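Local atomic coordinates of penicillin binding protein 2X (PDB entry 5U47), a protein that probably acts as a penicillin-binding transpeptidase that cross-links peptidoglycan glycan strands during septal cell-wall synthesis. Residues 675-680 / 702-707. The protein carries 1 engineered substitution. Sequence-based numbering, arbitrary orientation.
Sequences TYKGGK and TITLGD
Tyr-676 and Lys-677 pair with Ile-703 and Thr-704 where two parallel strands, 673-677 and the C-terminal 700-706, run side by side in the last PASTA domain. Three backbone hydrogen bonds join them: Ile-703 N to Thr-675 O, Lys-677 N to Ile-703 O, and Leu-705 N to Lys-677 O, the last short at 2.7 Å and nearly straight at 171°. Ile-703 thus gives its N and O to the two residues flanking Tyr-676, the usual parallel ladder. CA-H groups of Thr-702, Tyr-676 and Thr-704 add weaker contacts to the same three carbonyl oxygens.

On one face, the Tyr-676 ring, its CG anti to its own carbonyl carbon (chi1 -63°), lies beside Ile-703 and points the same way. Ring atom CD1 meets Ile-703 CG2 at 4.1 Å and Leu-705 CD1 at 3.8 Å, both oblique to the ring. The chain leaves the strand at Gly-678, whose positive phi (115°) would jam a CB against the carbonyl oxygen of Lys-677 and also into Leu-705 O. Beyond it, Gly-679 O comes to 3.5 Å from Leu-705 CD1 and accepts from a water that also donates, weakly, to Asp-707 OD1.

The other face is more open and polar. Lys-677 CD crosses obliquely past Thr-702 CG2 and Thr-704 OG1; a bend at chi3 then turns CE, and NZ reaches a water (2.9 Å) shared with Thr-704 OG1.

Strand 673-677 is an outer strand of the three-stranded sheet, and 700-706 is central, its other edge paired antiparallel with 683-687. Helix 660-670 packs against the Tyr-676 face through Val-663 and Glu-664, with Lys-660 making a cation-pi contact to the ring, while Val-684 touches both Ile-703 and Leu-705.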
# COMPACT_ATOMS: atom_id res chain seq x y z
N THR A 675 -3.50 -38.28 -0.46
CA THR A 675 -4.19 -38.98 0.62
C THR A 675 -4.57 -37.90 1.62
O THR A 675 -3.70 -37.13 2.05
CB THR A 675 -3.26 -40.01 1.28
OG1 THR A 675 -2.95 -41.03 0.32
CG2 THR A 675 -3.91 -40.66 2.49
N TYR A 676 -5.85 -37.80 1.98
CA TYR A 676 -6.29 -36.76 2.93
C TYR A 676 -6.51 -37.27 4.33
O TYR A 676 -6.97 -38.39 4.53
CB TYR A 676 -7.60 -36.09 2.46
CG TYR A 676 -7.45 -35.36 1.15
CD1 TYR A 676 -6.92 -34.07 1.10
CD2 TYR A 676 -7.82 -35.97 -0.05
CE1 TYR A 676 -6.77 -33.41 -0.11
CE2 TYR A 676 -7.68 -35.32 -1.26
CZ TYR A 676 -7.16 -34.04 -1.29
OH TYR A 676 -7.01 -33.40 -2.50
N LYS A 677 -6.15 -36.43 5.29
CA LYS A 677 -6.45 -36.65 6.69
C LYS A 677 -7.27 -35.42 7.10
O LYS A 677 -6.79 -34.30 6.96
CB LYS A 677 -5.20 -36.68 7.57
CG LYS A 677 -4.28 -37.87 7.40
CD LYS A 677 -3.05 -37.71 8.28
CE LYS A 677 -3.37 -37.66 9.77
NZ LYS A 677 -2.12 -37.58 10.57
N GLY A 678 -8.50 -35.61 7.56
CA GLY A 678 -9.33 -34.49 8.01
C GLY A 678 -10.56 -34.28 7.16
O GLY A 678 -10.68 -34.86 6.08
N GLY A 679 -11.47 -33.44 7.66
CA GLY A 679 -12.74 -33.15 7.00
C GLY A 679 -12.57 -32.35 5.74
O GLY A 679 -11.70 -31.48 5.67
N LYS A 680 -13.42 -32.63 4.74
CA LYS A 680 -13.38 -31.97 3.42
C LYS A 680 -13.49 -30.44 3.44
O LYS A 680 -12.95 -29.76 2.55
CB LYS A 680 -14.46 -32.58 2.51
CG LYS A 680 -14.64 -31.87 1.17
CD LYS A 680 -15.31 -32.75 0.11
CE LYS A 680 -14.37 -33.83 -0.41
NZ LYS A 680 -14.99 -34.61 -1.51
N THR A 702 0.63 -36.91 1.52
CA THR A 702 -0.41 -36.98 2.53
C THR A 702 -0.64 -35.54 2.98
O THR A 702 0.28 -34.86 3.47
CB THR A 702 -0.05 -37.87 3.72
OG1 THR A 702 0.06 -39.22 3.27
CG2 THR A 702 -1.14 -37.81 4.79
N ILE A 703 -1.86 -35.07 2.78
CA ILE A 703 -2.26 -33.72 3.15
C ILE A 703 -3.22 -33.79 4.34
O ILE A 703 -4.25 -34.47 4.27
CB ILE A 703 -2.99 -33.06 1.98
CG1 ILE A 703 -2.01 -32.75 0.85
CG2 ILE A 703 -3.76 -31.81 2.42
CD1 ILE A 703 -1.02 -31.66 1.16
N THR A 704 -2.90 -33.03 5.38
CA THR A 704 -3.75 -32.91 6.54
C THR A 704 -4.57 -31.64 6.37
O THR A 704 -4.04 -30.58 6.04
CB THR A 704 -2.92 -32.85 7.83
OG1 THR A 704 -2.10 -34.02 7.92
CG2 THR A 704 -3.81 -32.76 9.09
N LEU A 705 -5.88 -31.77 6.59
CA LEU A 705 -6.80 -30.64 6.50
C LEU A 705 -7.31 -30.28 7.90
O LEU A 705 -7.58 -31.15 8.71
CB LEU A 705 -8.00 -30.99 5.61
CG LEU A 705 -7.71 -31.38 4.17
CD1 LEU A 705 -8.98 -31.89 3.51
CD2 LEU A 705 -7.12 -30.20 3.41
N GLY A 706 -7.43 -28.98 8.16
CA GLY A 706 -7.94 -28.47 9.44
C GLY A 706 -9.07 -27.50 9.14
O GLY A 706 -8.86 -26.45 8.51
N ASP A 707 -10.29 -27.85 9.56
CA ASP A 707 -11.46 -26.98 9.35
C ASP A 707 -11.67 -26.10 10.60
O ASP A 707 -10.82 -25.25 10.89
CB ASP A 707 -12.74 -27.76 8.94
CG ASP A 707 -13.03 -28.98 9.84
OD1 ASP A 707 -12.08 -29.60 10.37
OD2 ASP A 707 -14.22 -29.34 9.99
OXT ASP A 707 -12.64 -26.21 11.35
O HOH W 1 -1.35 -34.83 10.31
O HOH W 2 -10.98 -30.43 8.06